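Long-range contacts in GH62 arabinofuranosidase (Podospora anserina, PDB 4N4B), which hydrolyses terminal non-reducing alpha-L-arabinofuranoside residues from alpha-L-arabinosides and probably trims the arabinose side groups of xylan: residues Y90-A95 / K137-P142; S172-L177 / R188-L193; W242-T247 / L258-Q263; C303-M308 / I330-P335. All blocks are in the same frame, centred on the assembly; numbering follows the deposited sequence. Where two conformers were deposited one is given.

Contact 1. Residues Y90-A95 / K137-P142; sequences YYLDQA and KGWTAP
Leu92 meets the indole of Trp139 at an oblique angle, and both of its methyls aim at the same ring carbon: CD2 lies 4.0 Å and CD1 4.1 Å from Trp139 CD1. Trp139 carries CG opposite its own carbonyl carbon (chi1 -70°), which brings the indole against the Leu92 side chain, while Phe62 meets it with its ring nearly perpendicular. Closer to the backbone, the methyl of Ala95 points into the bend of 137-139. Ala95 CB is 4.1 Å from Trp139 CB, 3.5 Å from Lys137 O and equally near Trp139 O. At the exposed rim, the chain of Lys137, bent at chi3, brings its CE to 3.9 Å from Gln94 O. Leu92 and Trp139 also share Leu118 of strand 115-121. The contact thus joins the end of the outer strand of one four-stranded blade to the loop before the outer strand of the next, an inter-blade junction at the periphery of the five-bladed beta-propeller of GH62 enzymes.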
loop_
_atom_site.group_PDB
_atom_site.type_symbol
_atom_site.label_atom_id
_atom_site.label_comp_id
_atom_site.label_asym_id
_atom_site.label_seq_id
_atom_site.Cartn_x
_atom_site.Cartn_y
_atom_site.Cartn_z
ATOM N N TYR A 90 15.950 -3.751 -8.827
ATOM C CA TYR A 90 16.583 -2.478 -9.100
ATOM C C TYR A 90 16.384 -1.579 -7.899
ATOM O O TYR A 90 15.365 -1.145 -7.653
ATOM C CB TYR A 90 16.053 -1.815 -10.382
ATOM C CG TYR A 90 16.231 -2.686 -11.615
ATOM C CD1 TYR A 90 17.394 -2.679 -12.282
ATOM C CD2 TYR A 90 15.263 -3.519 -12.040
ATOM C CE1 TYR A 90 17.594 -3.480 -13.391
ATOM C CE2 TYR A 90 15.448 -4.326 -13.158
ATOM C CZ TYR A 90 16.627 -4.275 -13.818
ATOM O OH TYR A 90 16.758 -5.132 -14.906
ATOM N N TYR A 91 17.448 -1.391 -7.165
ATOM C CA TYR A 91 17.397 -0.654 -5.927
ATOM C C TYR A 91 17.366 0.859 -6.186
ATOM O O TYR A 91 18.169 1.390 -6.879
ATOM C CB TYR A 91 18.613 -1.048 -5.073
ATOM C CG TYR A 91 18.561 -2.517 -4.611
ATOM C CD1 TYR A 91 17.729 -2.903 -3.610
ATOM C CD2 TYR A 91 19.352 -3.477 -5.203
ATOM C CE1 TYR A 91 17.647 -4.202 -3.218
ATOM C CE2 TYR A 91 19.277 -4.794 -4.782
ATOM C CZ TYR A 91 18.440 -5.143 -3.777
ATOM O OH TYR A 91 18.395 -6.443 -3.356
ATOM N N LEU A 92 16.393 1.513 -5.605
ATOM C CA LEU A 92 16.181 2.921 -5.894
ATOM C C LEU A 92 17.175 3.846 -5.216
ATOM O O LEU A 92 17.249 4.984 -5.540
ATOM C CB LEU A 92 14.742 3.350 -5.592
ATOM C CG LEU A 92 13.629 2.603 -6.316
ATOM C CD1 LEU A 92 12.351 3.434 -6.214
ATOM C CD2 LEU A 92 13.955 2.363 -7.815
ATOM N N ASP A 93 17.984 3.286 -4.328
ATOM C CA ASP A 93 19.087 4.096 -3.788
ATOM C C ASP A 93 20.141 4.433 -4.835
ATOM O O ASP A 93 20.984 5.281 -4.569
ATOM C CB ASP A 93 19.700 3.513 -2.520
ATOM C CG ASP A 93 20.417 2.211 -2.702
ATOM O OD1 ASP A 93 20.616 1.760 -3.830
ATOM O OD2 ASP A 93 20.805 1.595 -1.668
ATOM N N GLN A 94 20.049 3.825 -6.037
ATOM C CA GLN A 94 20.912 4.158 -7.166
ATOM C C GLN A 94 20.366 5.319 -7.967
ATOM O O GLN A 94 21.122 5.868 -8.795
ATOM C CB GLN A 94 21.079 2.918 -8.065
ATOM C CG GLN A 94 21.625 1.708 -7.310
ATOM C CD GLN A 94 22.939 1.977 -6.624
ATOM O OE1 GLN A 94 23.098 2.103 -5.355
ATOM N NE2 GLN A 94 23.899 2.106 -7.441
ATOM N N ALA A 95 19.174 5.753 -7.755
ATOM C CA ALA A 95 18.575 6.951 -8.305
ATOM C C ALA A 95 18.912 8.162 -7.426
ATOM O O ALA A 95 19.319 7.982 -6.271
ATOM C CB ALA A 95 17.056 6.819 -8.395
ATOM N N LYS A 137 16.570 4.319 -12.259
ATOM C CA LYS A 137 17.512 5.324 -11.937
ATOM C C LYS A 137 16.993 6.744 -12.072
ATOM O O LYS A 137 17.739 7.660 -11.705
ATOM C CB LYS A 137 18.796 5.153 -12.755
ATOM C CG LYS A 137 19.480 3.797 -12.480
ATOM C CD LYS A 137 20.832 3.680 -13.141
ATOM C CE LYS A 137 21.882 4.089 -12.182
ATOM N NZ LYS A 137 23.197 4.091 -12.898
ATOM N N GLY A 138 15.802 6.915 -12.552
ATOM C CA GLY A 138 15.245 8.221 -12.849
ATOM C C GLY A 138 14.474 8.904 -11.764
ATOM O O GLY A 138 14.111 10.059 -11.888
ATOM N N TRP A 139 14.251 8.258 -10.627
ATOM C CA TRP A 139 13.377 8.835 -9.597
ATOM C C TRP A 139 14.129 9.978 -8.875
ATOM O O TRP A 139 15.255 9.812 -8.398
ATOM C CB TRP A 139 13.010 7.704 -8.641
ATOM C CG TRP A 139 12.114 6.703 -9.229
ATOM C CD1 TRP A 139 12.449 5.488 -9.797
ATOM C CD2 TRP A 139 10.716 6.899 -9.547
ATOM N NE1 TRP A 139 11.347 4.922 -10.350
ATOM C CE2 TRP A 139 10.262 5.756 -10.254
ATOM C CE3 TRP A 139 9.819 7.946 -9.309
ATOM C CZ2 TRP A 139 8.949 5.670 -10.676
ATOM C CZ3 TRP A 139 8.540 7.818 -9.710
ATOM C CH2 TRP A 139 8.107 6.707 -10.411
ATOM N N THR A 140 13.433 11.091 -8.771
ATOM C CA THR A 140 14.049 12.286 -8.189
ATOM C C THR A 140 14.372 12.153 -6.666
ATOM O O THR A 140 13.750 11.288 -5.972
ATOM C CB THR A 140 13.126 13.490 -8.388
ATOM O OG1 THR A 140 11.835 13.186 -7.866
ATOM C CG2 THR A 140 12.986 13.932 -9.825
ATOM N N ALA A 141 15.242 13.040 -6.206
ATOM C CA ALA A 141 15.372 13.161 -4.755
ATOM C C ALA A 141 14.044 13.559 -4.206
ATOM O O ALA A 141 13.288 14.322 -4.822
ATOM C CB ALA A 141 16.401 14.199 -4.473
ATOM N N PRO A 142 13.718 13.098 -2.989
ATOM C CA PRO A 142 12.382 13.422 -2.401
ATOM C C PRO A 142 12.123 14.909 -2.229
ATOM O O PRO A 142 13.033 15.659 -1.933
ATOM C CB PRO A 142 12.403 12.761 -1.035
ATOM C CG PRO A 142 13.808 12.559 -0.756
ATOM C CD PRO A 142 14.487 12.262 -2.076
#

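Contact 2. Residues S172-L177 / R188-L193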
loop_
_atom_site.group_PDB
_atom_site.type_symbol
_atom_site.label_atom_id
_atom_site.label_comp_id
_atom_site.label_asym_id
_atom_site.label_seq_id
_atom_site.Cartn_x
_atom_site.Cartn_y
_atom_site.Cartn_z
ATOM N N SER A 172 -11.647 14.444 -9.915
ATOM C CA SER A 172 -11.295 15.381 -10.979
ATOM C C SER A 172 -11.172 16.844 -10.473
ATOM O O SER A 172 -10.750 17.715 -11.225
ATOM C CB SER A 172 -12.344 15.320 -12.132
ATOM O OG SER A 172 -13.582 15.650 -11.542
ATOM N N ALA A 173 -11.470 17.059 -9.201
ATOM C CA ALA A 173 -11.221 18.345 -8.552
ATOM C C ALA A 173 -10.084 18.521 -7.497
ATOM O O ALA A 173 -9.466 19.563 -7.357
ATOM C CB ALA A 173 -12.530 18.802 -7.875
ATOM N N SER A 174 -9.893 17.409 -6.724
ATOM C CA SER A 174 -9.092 17.486 -5.531
ATOM C C SER A 174 -8.255 16.205 -5.384
ATOM O O SER A 174 -8.595 15.144 -5.817
ATOM C CB SER A 174 -9.890 17.594 -4.277
ATOM O OG SER A 174 -10.715 18.816 -4.331
ATOM N N CYS A 175 -7.066 16.410 -4.773
ATOM C CA CYS A 175 -6.168 15.292 -4.427
ATOM C C CYS A 175 -6.021 15.221 -2.940
ATOM O O CYS A 175 -5.747 16.219 -2.257
ATOM C CB CYS A 175 -4.806 15.501 -5.033
ATOM S SG CYS A 175 -4.765 15.387 -6.843
ATOM N N HIS A 176 -6.156 14.000 -2.433
ATOM C CA HIS A 176 -6.159 13.702 -0.987
ATOM C C HIS A 176 -4.952 12.817 -0.631
ATOM O O HIS A 176 -4.554 11.951 -1.450
ATOM C CB HIS A 176 -7.430 12.922 -0.652
ATOM C CG HIS A 176 -8.695 13.681 -0.960
ATOM N ND1 HIS A 176 -9.319 13.780 -2.196
ATOM C CD2 HIS A 176 -9.377 14.388 -0.051
ATOM C CE1 HIS A 176 -10.395 14.592 -1.970
ATOM N NE2 HIS A 176 -10.470 14.892 -0.700
ATOM N N LEU A 177 -4.409 13.076 0.514
ATOM C CA LEU A 177 -3.236 12.388 1.046
ATOM C C LEU A 177 -3.591 11.831 2.390
ATOM O O LEU A 177 -3.831 12.565 3.367
ATOM C CB LEU A 177 -2.062 13.302 1.176
ATOM C CG LEU A 177 -0.745 12.824 1.858
ATOM C CD1 LEU A 177 -0.243 11.609 1.095
ATOM C CD2 LEU A 177 0.249 13.919 1.963
ATOM N N ARG A 188 -6.270 12.549 6.775
ATOM C CA ARG A 188 -6.480 12.957 5.391
ATOM C C ARG A 188 -6.234 14.485 5.187
ATOM O O ARG A 188 -6.817 15.256 5.869
ATOM C CB ARG A 188 -7.889 12.569 4.923
ATOM C CG ARG A 188 -8.133 12.819 3.456
ATOM C CD ARG A 188 -9.624 12.657 3.098
ATOM N NE ARG A 188 -10.469 13.602 3.833
ATOM C CZ ARG A 188 -10.555 14.899 3.599
ATOM N NH1 ARG A 188 -9.945 15.453 2.587
ATOM N NH2 ARG A 188 -11.302 15.621 4.393
ATOM N N SER A 189 -5.374 14.835 4.238
ATOM C CA SER A 189 -5.198 16.207 3.796
ATOM C C SER A 189 -5.655 16.304 2.355
ATOM O O SER A 189 -5.864 15.292 1.741
ATOM C CB SER A 189 -3.752 16.606 3.819
ATOM O OG SER A 189 -3.267 16.708 5.106
ATOM N N GLU A 190 -5.863 17.529 1.859
ATOM C CA GLU A 190 -6.247 17.695 0.451
ATOM C C GLU A 190 -5.609 18.961 -0.089
ATOM O O GLU A 190 -5.297 19.898 0.603
ATOM C CB GLU A 190 -7.759 17.613 0.263
ATOM C CG GLU A 190 -8.540 18.702 0.975
ATOM C CD GLU A 190 -10.037 18.565 0.728
ATOM O OE1 GLU A 190 -10.718 17.957 1.523
ATOM O OE2 GLU A 190 -10.458 19.098 -0.371
ATOM N N THR A 191 -5.635 18.961 -1.424
ATOM C CA THR A 191 -5.283 20.154 -2.248
ATOM C C THR A 191 -6.033 20.042 -3.527
ATOM O O THR A 191 -6.619 19.006 -3.865
ATOM C CB THR A 191 -3.789 20.207 -2.460
ATOM O OG1 THR A 191 -3.419 21.526 -2.931
ATOM C CG2 THR A 191 -3.248 19.122 -3.403
ATOM N N SER A 192 -6.084 21.152 -4.293
ATOM C CA SER A 192 -6.708 21.002 -5.561
ATOM C C SER A 192 -5.891 20.204 -6.540
ATOM O O SER A 192 -4.658 20.122 -6.423
ATOM C CB SER A 192 -6.946 22.434 -6.158
ATOM O OG SER A 192 -5.794 22.986 -6.633
ATOM N N LEU A 193 -6.548 19.654 -7.551
ATOM C CA LEU A 193 -5.939 18.936 -8.620
ATOM C C LEU A 193 -4.835 19.745 -9.258
ATOM O O LEU A 193 -3.736 19.264 -9.585
ATOM C CB LEU A 193 -6.955 18.378 -9.655
ATOM C CG LEU A 193 -6.399 17.525 -10.781
ATOM C CD1 LEU A 193 -5.838 16.174 -10.242
ATOM C CD2 LEU A 193 -7.448 17.274 -11.864
#
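Cys175 and Thr191 form a hydrogen-bonded antiparallel pair, with Cys175 N to Thr191 O at 2.8 Å and Thr191 N to Cys175 O at 2.9 Å. Leu177 and Ser189 repeat the pattern two residues on, and Leu193 N closes the other end by bonding Ala173 O at 2.9 Å. Leu193 CG lies anti to the backbone N (chi1 -176°), and from there its two methyls part: CD1 lies 3.7 Å from Cys175 SG, and Leu193 CD2 reaches within 3.4 Å of Ser172 O. Strands 174-180 and 185-192 make a beta hairpin, the two middle strands of a four-stranded propeller blade. On the face bearing His176 and Glu190, the end of Arg188 comes alongside the histidine ring, the ring and guanidinium planes 63° apart. Arg188 NH1 bridges to Glu190 OE1 at 2.8 Å, approaching from above the carboxylate plane. Farther out, Arg252 makes a second salt bridge to Glu190 OE1. A leucine in place of Arg188 would probably cost Glu190 OE1 one of its two arginine partners and leave it to Arg252. On the face of Cys175 and Thr191, Cys175 is tied to Cys170 by a disulfide, and Phe110 of the preceding blade touches both Cys175 and Leu193.

Contact 3. Residues W242-T247 / L258-Q263; sequences WFRSWT and LANTEQ
Ser245 faces two residues, Leu258 and Ala259, which makes this a classic beta bulge at the outer edge of a four-stranded propeller blade, just beyond strand 256-257. Leu258 N bonds Ser245 O at 2.9 Å. The serine hydroxyl stands between its own N and carbonyl carbon (chi1 60°), a torsion that lets backbone and side chain grip one acceptor: Ser245 N reaches Ala259 O at 3.0 Å and Ser245 OG reaches it at 2.8 Å, both from the same face of the carbonyl. Arg244 folds at chi3 (70°) and takes Asn260 O side-on with two nitrogens, NE at 2.8 Å and NH2 at 3.1 Å, the oxygen lying in the guanidinium plane. Its NH1 makes a salt bridge to Asp209 and a hydrogen bond to the backbone carbonyl of Asp213. Were Arg244 an alanine, Asn260 O would probably lose both of these donors and Asp209 its charged mate. Aromatic rings hold the arginine on two sides: Trp246 CZ2 lies against the guanidinium face, and Arg244 CG rests on one face of Trp242. Over the opposite face of Trp242 comes Glu262, its CG 3.7 Å from Trp242 CZ2 in a CH-pi contact. Asn260 crosses Trp246 at about a right angle, ND2 over one face of the ring, offset toward its rim. One water weakly links Arg244 NH2 and Asn260 OD1, 3.1 Å from each.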
loop_
_atom_site.group_PDB
_atom_site.type_symbol
_atom_site.label_atom_id
_atom_site.label_comp_id
_atom_site.label_asym_id
_atom_site.label_seq_id
_atom_site.Cartn_x
_atom_site.Cartn_y
_atom_site.Cartn_z
ATOM N N TRP A 242 -4.424 -8.582 9.385
ATOM C CA TRP A 242 -5.552 -8.771 8.522
ATOM C C TRP A 242 -6.037 -7.425 8.007
ATOM O O TRP A 242 -5.593 -6.372 8.482
ATOM C CB TRP A 242 -6.678 -9.514 9.235
ATOM C CG TRP A 242 -7.308 -8.870 10.418
ATOM C CD1 TRP A 242 -6.670 -8.532 11.602
ATOM C CD2 TRP A 242 -8.619 -8.334 10.486
ATOM N NE1 TRP A 242 -7.596 -7.942 12.454
ATOM C CE2 TRP A 242 -8.795 -7.822 11.789
ATOM C CE3 TRP A 242 -9.711 -8.333 9.618
ATOM C CZ2 TRP A 242 -9.987 -7.239 12.205
ATOM C CZ3 TRP A 242 -10.926 -7.832 10.062
ATOM C CH2 TRP A 242 -11.044 -7.277 11.355
ATOM N N PHE A 243 -6.961 -7.447 7.062
ATOM C CA PHE A 243 -7.511 -6.237 6.441
ATOM C C PHE A 243 -9.010 -6.096 6.753
ATOM O O PHE A 243 -9.814 -7.027 6.585
ATOM C CB PHE A 243 -7.290 -6.240 4.919
ATOM C CG PHE A 243 -5.913 -5.784 4.579
ATOM C CD1 PHE A 243 -5.549 -4.443 4.473
ATOM C CD2 PHE A 243 -4.931 -6.761 4.426
ATOM C CE1 PHE A 243 -4.210 -4.108 4.178
ATOM C CE2 PHE A 243 -3.644 -6.375 4.157
ATOM C CZ PHE A 243 -3.292 -5.065 4.093
ATOM N N ARG A 244 -9.332 -4.831 7.032
ATOM C CA ARG A 244 -10.722 -4.357 7.169
ATOM C C ARG A 244 -11.022 -3.424 6.024
ATOM O O ARG A 244 -10.161 -2.799 5.424
ATOM C CB ARG A 244 -10.755 -3.535 8.440
ATOM C CG ARG A 244 -10.369 -4.274 9.671
ATOM C CD ARG A 244 -10.515 -3.484 10.969
ATOM N NE ARG A 244 -11.933 -3.283 11.292
ATOM C CZ ARG A 244 -12.391 -2.278 11.984
ATOM N NH1 ARG A 244 -11.630 -1.328 12.417
ATOM N NH2 ARG A 244 -13.703 -2.216 12.191
ATOM N N SER A 245 -12.311 -3.361 5.669
ATOM C CA SER A 245 -12.810 -2.597 4.519
ATOM C C SER A 245 -14.107 -1.822 4.802
ATOM O O SER A 245 -14.973 -2.222 5.642
ATOM C CB SER A 245 -13.089 -3.521 3.384
ATOM O OG SER A 245 -14.039 -4.541 3.604
ATOM N N TRP A 246 -14.183 -0.710 4.099
ATOM C CA TRP A 246 -15.345 0.217 4.173
ATOM C C TRP A 246 -15.548 0.756 2.779
ATOM O O TRP A 246 -14.688 0.769 1.878
ATOM C CB TRP A 246 -15.041 1.406 5.066
ATOM C CG TRP A 246 -14.800 1.146 6.505
ATOM C CD1 TRP A 246 -15.658 1.389 7.616
ATOM C CD2 TRP A 246 -13.589 0.670 7.146
ATOM N NE1 TRP A 246 -15.099 1.067 8.732
ATOM C CE2 TRP A 246 -13.800 0.622 8.534
ATOM C CE3 TRP A 246 -12.315 0.302 6.636
ATOM C CZ2 TRP A 246 -12.807 0.291 9.448
ATOM C CZ3 TRP A 246 -11.350 -0.057 7.496
ATOM C CH2 TRP A 246 -11.574 -0.078 8.888
ATOM N N THR A 247 -16.759 1.267 2.536
ATOM C CA THR A 247 -17.074 2.025 1.341
ATOM C C THR A 247 -17.662 3.421 1.628
ATOM O O THR A 247 -18.118 3.676 2.675
ATOM C CB THR A 247 -17.990 1.281 0.362
ATOM O OG1 THR A 247 -19.272 1.080 0.940
ATOM C CG2 THR A 247 -17.374 -0.040 -0.047
ATOM N N LEU A 258 -17.856 -2.483 5.229
ATOM C CA LEU A 258 -18.066 -3.481 4.205
ATOM C C LEU A 258 -17.865 -4.851 4.801
ATOM O O LEU A 258 -18.777 -5.522 5.288
ATOM C CB LEU A 258 -17.256 -3.207 2.968
ATOM C CG LEU A 258 -17.485 -4.191 1.826
ATOM C CD1 LEU A 258 -18.900 -4.141 1.194
ATOM C CD2 LEU A 258 -16.417 -4.041 0.740
ATOM N N ALA A 259 -16.601 -5.242 4.964
ATOM C CA ALA A 259 -16.159 -6.465 5.628
ATOM C C ALA A 259 -15.077 -6.037 6.557
ATOM O O ALA A 259 -13.924 -5.835 6.121
ATOM C CB ALA A 259 -15.664 -7.480 4.569
ATOM N N ASN A 260 -15.382 -5.794 7.822
ATOM C CA ASN A 260 -14.452 -5.187 8.740
ATOM C C ASN A 260 -14.454 -5.787 10.147
ATOM O O ASN A 260 -14.056 -5.141 11.109
ATOM C CB ASN A 260 -14.692 -3.639 8.811
ATOM C CG ASN A 260 -15.988 -3.254 9.450
ATOM O OD1 ASN A 260 -16.798 -4.088 9.823
ATOM N ND2 ASN A 260 -16.216 -1.958 9.466
ATOM N N THR A 261 -14.854 -7.054 10.194
ATOM C CA THR A 261 -14.746 -7.785 11.449
ATOM C C THR A 261 -13.928 -9.027 11.296
ATOM O O THR A 261 -13.769 -9.491 10.138
ATOM C CB THR A 261 -16.187 -8.224 11.930
ATOM O OG1 THR A 261 -16.829 -9.049 11.019
ATOM C CG2 THR A 261 -17.089 -6.998 12.209
ATOM N N GLU A 262 -13.426 -9.605 12.371
ATOM C CA GLU A 262 -12.675 -10.858 12.207
ATOM C C GLU A 262 -13.517 -11.960 11.617
ATOM O O GLU A 262 -13.027 -12.824 10.849
ATOM C CB GLU A 262 -12.024 -11.290 13.488
ATOM C CG GLU A 262 -10.911 -10.386 13.968
ATOM C CD GLU A 262 -10.084 -10.946 15.119
ATOM O OE1 GLU A 262 -10.358 -12.125 15.548
ATOM O OE2 GLU A 262 -9.205 -10.308 15.671
ATOM N N GLN A 263 -14.810 -12.009 11.937
ATOM C CA GLN A 263 -15.723 -13.034 11.387
ATOM C C GLN A 263 -16.112 -12.773 9.959
ATOM O O GLN A 263 -16.412 -13.703 9.181
ATOM C CB GLN A 263 -17.015 -13.070 12.229
ATOM C CG GLN A 263 -16.694 -13.244 13.684
ATOM C CD GLN A 263 -16.701 -11.940 14.554
ATOM O OE1 GLN A 263 -15.994 -10.896 14.284
ATOM N NE2 GLN A 263 -17.514 -12.023 15.698
HETATM O O HOH W 1 -16.461 -3.498 12.797
#

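Contact 4. Residues C303-M308 / I330-P335; sequences CNIRFM and IAHNNP
Phe307 and Ile330 lie side by side and point the same way from one face of their sheet. Phe307 CB starts 3.7 Å from Ile330 CG1. With its CG anti to the backbone N (chi1 -177°), the ring then runs alongside the isoleucine, and Phe307 CD2 comes to 3.9 Å from Ile330 CD1, the methyl approaching obliquely. At the tip, Phe307 CZ meets Phe243 in an edge-to-face pair, and Trp266 adds another. This side chain is about 8 Å from a bound calcium ion. The backbones beneath are a hydrogen-bonded antiparallel pair, Phe307 N to Ile330 O at 2.8 Å and Ile330 N to Phe307 O at 2.9 Å. Strands 306-311 and 326-332 belong to the blade in which N-terminal strand 28-30 pairs with C-terminal 326-332, the "Velcro" closure that seals a beta-propeller into a ring. Past the Arg306-Ala331 non-hydrogen-bonded pair, His332 N bonds Ile305 O at 3.0 Å, and the His332 ring stacks with Trp26. The chains then diverge, though Pro335 CB still lies 3.7 Å from Cys303 O, and Cys303 is joined to Cys337 by a disulfide.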
loop_
_atom_site.group_PDB
_atom_site.type_symbol
_atom_site.label_atom_id
_atom_site.label_comp_id
_atom_site.label_asym_id
_atom_site.label_seq_id
_atom_site.Cartn_x
_atom_site.Cartn_y
_atom_site.Cartn_z
ATOM N N CYS A 303 -14.431 -6.597 -10.631
ATOM C CA CYS A 303 -14.746 -7.958 -11.164
ATOM C C CYS A 303 -13.542 -8.892 -11.236
ATOM O O CYS A 303 -13.703 -10.087 -11.477
ATOM C CB CYS A 303 -15.416 -7.821 -12.536
ATOM S SG CYS A 303 -16.811 -6.583 -12.537
ATOM N N ASN A 304 -12.336 -8.320 -11.016
ATOM C CA ASN A 304 -11.131 -9.065 -11.192
ATOM C C ASN A 304 -10.043 -8.595 -10.212
ATOM O O ASN A 304 -8.949 -8.226 -10.660
ATOM C CB ASN A 304 -10.642 -8.908 -12.638
ATOM C CG ASN A 304 -11.599 -9.522 -13.637
ATOM O OD1 ASN A 304 -11.632 -10.747 -13.807
ATOM N ND2 ASN A 304 -12.354 -8.662 -14.317
ATOM N N ILE A 305 -10.382 -8.593 -8.947
ATOM C CA ILE A 305 -9.433 -8.146 -7.895
ATOM C C ILE A 305 -8.334 -9.193 -7.610
ATOM O O ILE A 305 -8.674 -10.321 -7.303
ATOM C CB ILE A 305 -10.160 -7.740 -6.638
ATOM C CG1 ILE A 305 -11.019 -6.520 -6.868
ATOM C CG2 ILE A 305 -9.129 -7.460 -5.515
ATOM C CD1 ILE A 305 -11.976 -6.237 -5.816
ATOM N N ARG A 306 -7.080 -8.780 -7.720
ATOM C CA ARG A 306 -5.972 -9.542 -7.203
ATOM C C ARG A 306 -5.170 -8.541 -6.365
ATOM O O ARG A 306 -5.078 -7.326 -6.676
ATOM C CB ARG A 306 -5.108 -10.014 -8.365
ATOM C CG ARG A 306 -5.803 -10.999 -9.365
ATOM C CD ARG A 306 -6.443 -10.279 -10.478
ATOM N NE ARG A 306 -5.422 -9.796 -11.405
ATOM C CZ ARG A 306 -5.522 -8.755 -12.224
ATOM N NH1 ARG A 306 -6.661 -7.962 -12.284
ATOM N NH2 ARG A 306 -4.513 -8.493 -13.004
ATOM N N PHE A 307 -4.621 -9.040 -5.277
ATOM C CA PHE A 307 -4.035 -8.195 -4.208
ATOM C C PHE A 307 -2.640 -8.772 -3.914
ATOM O O PHE A 307 -2.528 -9.959 -3.482
ATOM C CB PHE A 307 -4.929 -8.193 -3.005
ATOM C CG PHE A 307 -4.502 -7.319 -1.844
ATOM C CD1 PHE A 307 -4.780 -5.953 -1.822
ATOM C CD2 PHE A 307 -3.940 -7.876 -0.705
ATOM C CE1 PHE A 307 -4.485 -5.168 -0.729
ATOM C CE2 PHE A 307 -3.630 -7.096 0.386
ATOM C CZ PHE A 307 -3.844 -5.713 0.395
ATOM N N MET A 308 -1.560 -8.057 -4.239
ATOM C CA MET A 308 -0.227 -8.463 -3.847
ATOM C C MET A 308 -0.082 -8.119 -2.396
ATOM O O MET A 308 -0.355 -6.982 -2.024
ATOM C CB MET A 308 0.805 -7.762 -4.707
ATOM C CG MET A 308 2.138 -8.481 -4.660
ATOM S SD MET A 308 3.408 -7.610 -5.578
ATOM C CE MET A 308 4.617 -8.857 -5.841
ATOM N N ILE A 330 -3.098 -12.777 -3.477
ATOM C CA ILE A 330 -4.445 -13.359 -3.307
ATOM C C ILE A 330 -5.340 -12.944 -4.443
ATOM O O ILE A 330 -5.298 -11.758 -4.869
ATOM C CB ILE A 330 -5.087 -13.094 -1.936
ATOM C CG1 ILE A 330 -5.020 -11.636 -1.526
ATOM C CG2 ILE A 330 -4.417 -14.033 -0.902
ATOM C CD1 ILE A 330 -5.665 -11.333 -0.199
ATOM N N ALA A 331 -6.090 -13.883 -4.961
ATOM C CA ALA A 331 -7.083 -13.662 -6.025
ATOM C C ALA A 331 -8.451 -13.852 -5.486
ATOM O O ALA A 331 -8.783 -14.761 -4.757
ATOM C CB ALA A 331 -6.804 -14.576 -7.231
ATOM N N HIS A 332 -9.300 -12.865 -5.804
ATOM C CA HIS A 332 -10.662 -12.829 -5.274
ATOM C C HIS A 332 -11.550 -13.889 -5.873
ATOM O O HIS A 332 -11.747 -13.803 -7.105
ATOM C CB HIS A 332 -11.201 -11.440 -5.479
ATOM C CG HIS A 332 -12.565 -11.182 -4.977
ATOM N ND1 HIS A 332 -13.251 -11.787 -3.952
ATOM C CD2 HIS A 332 -13.407 -10.224 -5.467
ATOM C CE1 HIS A 332 -14.472 -11.223 -3.850
ATOM N NE2 HIS A 332 -14.551 -10.268 -4.767
ATOM N N ASN A 333 -12.033 -14.829 -5.088
ATOM C CA ASN A 333 -12.808 -16.010 -5.526
ATOM C C ASN A 333 -14.228 -15.787 -5.810
ATOM O O ASN A 333 -14.790 -16.621 -6.565
ATOM C CB ASN A 333 -12.676 -17.232 -4.461
ATOM C CG ASN A 333 -11.413 -17.825 -4.654
ATOM O OD1 ASN A 333 -10.804 -17.699 -5.769
ATOM N ND2 ASN A 333 -10.953 -18.489 -3.698
ATOM N N ASN A 334 -14.781 -14.820 -5.144
ATOM C CA ASN A 334 -16.279 -14.587 -5.203
ATOM C C ASN A 334 -16.656 -13.191 -5.706
ATOM O O ASN A 334 -17.375 -12.484 -5.023
ATOM C CB ASN A 334 -16.960 -14.910 -3.885
ATOM C CG ASN A 334 -16.624 -13.963 -2.776
ATOM O OD1 ASN A 334 -15.445 -13.471 -2.649
ATOM N ND2 ASN A 334 -17.590 -13.647 -1.922
ATOM N N PRO A 335 -16.213 -12.871 -6.935
ATOM C CA PRO A 335 -16.556 -11.544 -7.510
ATOM C C PRO A 335 -18.124 -11.442 -7.612
ATOM O O PRO A 335 -18.805 -12.451 -7.825
ATOM C CB PRO A 335 -15.884 -11.549 -8.909
ATOM C CG PRO A 335 -15.813 -12.959 -9.230
ATOM C CD PRO A 335 -15.417 -13.619 -7.867
HETATM O O HOH W 2 -12.195 -11.972 -9.176
#

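The four contacts follow one another along the chain, each closing before the next opens, and together sample all five blades of the propeller. Contact 1 joins the blade that opens with strand 46-55 to the one that opens with strand 103-110; contacts 2 and 3 lie in the blades opening with strands 164-170 and 216-222, and contact 4 in the closing blade. Contacts 1 and 3 stand on opposite sides of the chain's centre, about 35 Å apart between centres, as do contacts 1 and 4 at about 31 Å. Only contacts 3 and 4 touch, with centres about 15 Å apart. Their shared phenylalanine pair lies near the bound calcium ion and near His285, a known calcium-binding residue of this protein, and so links neighbouring blades beside the metal.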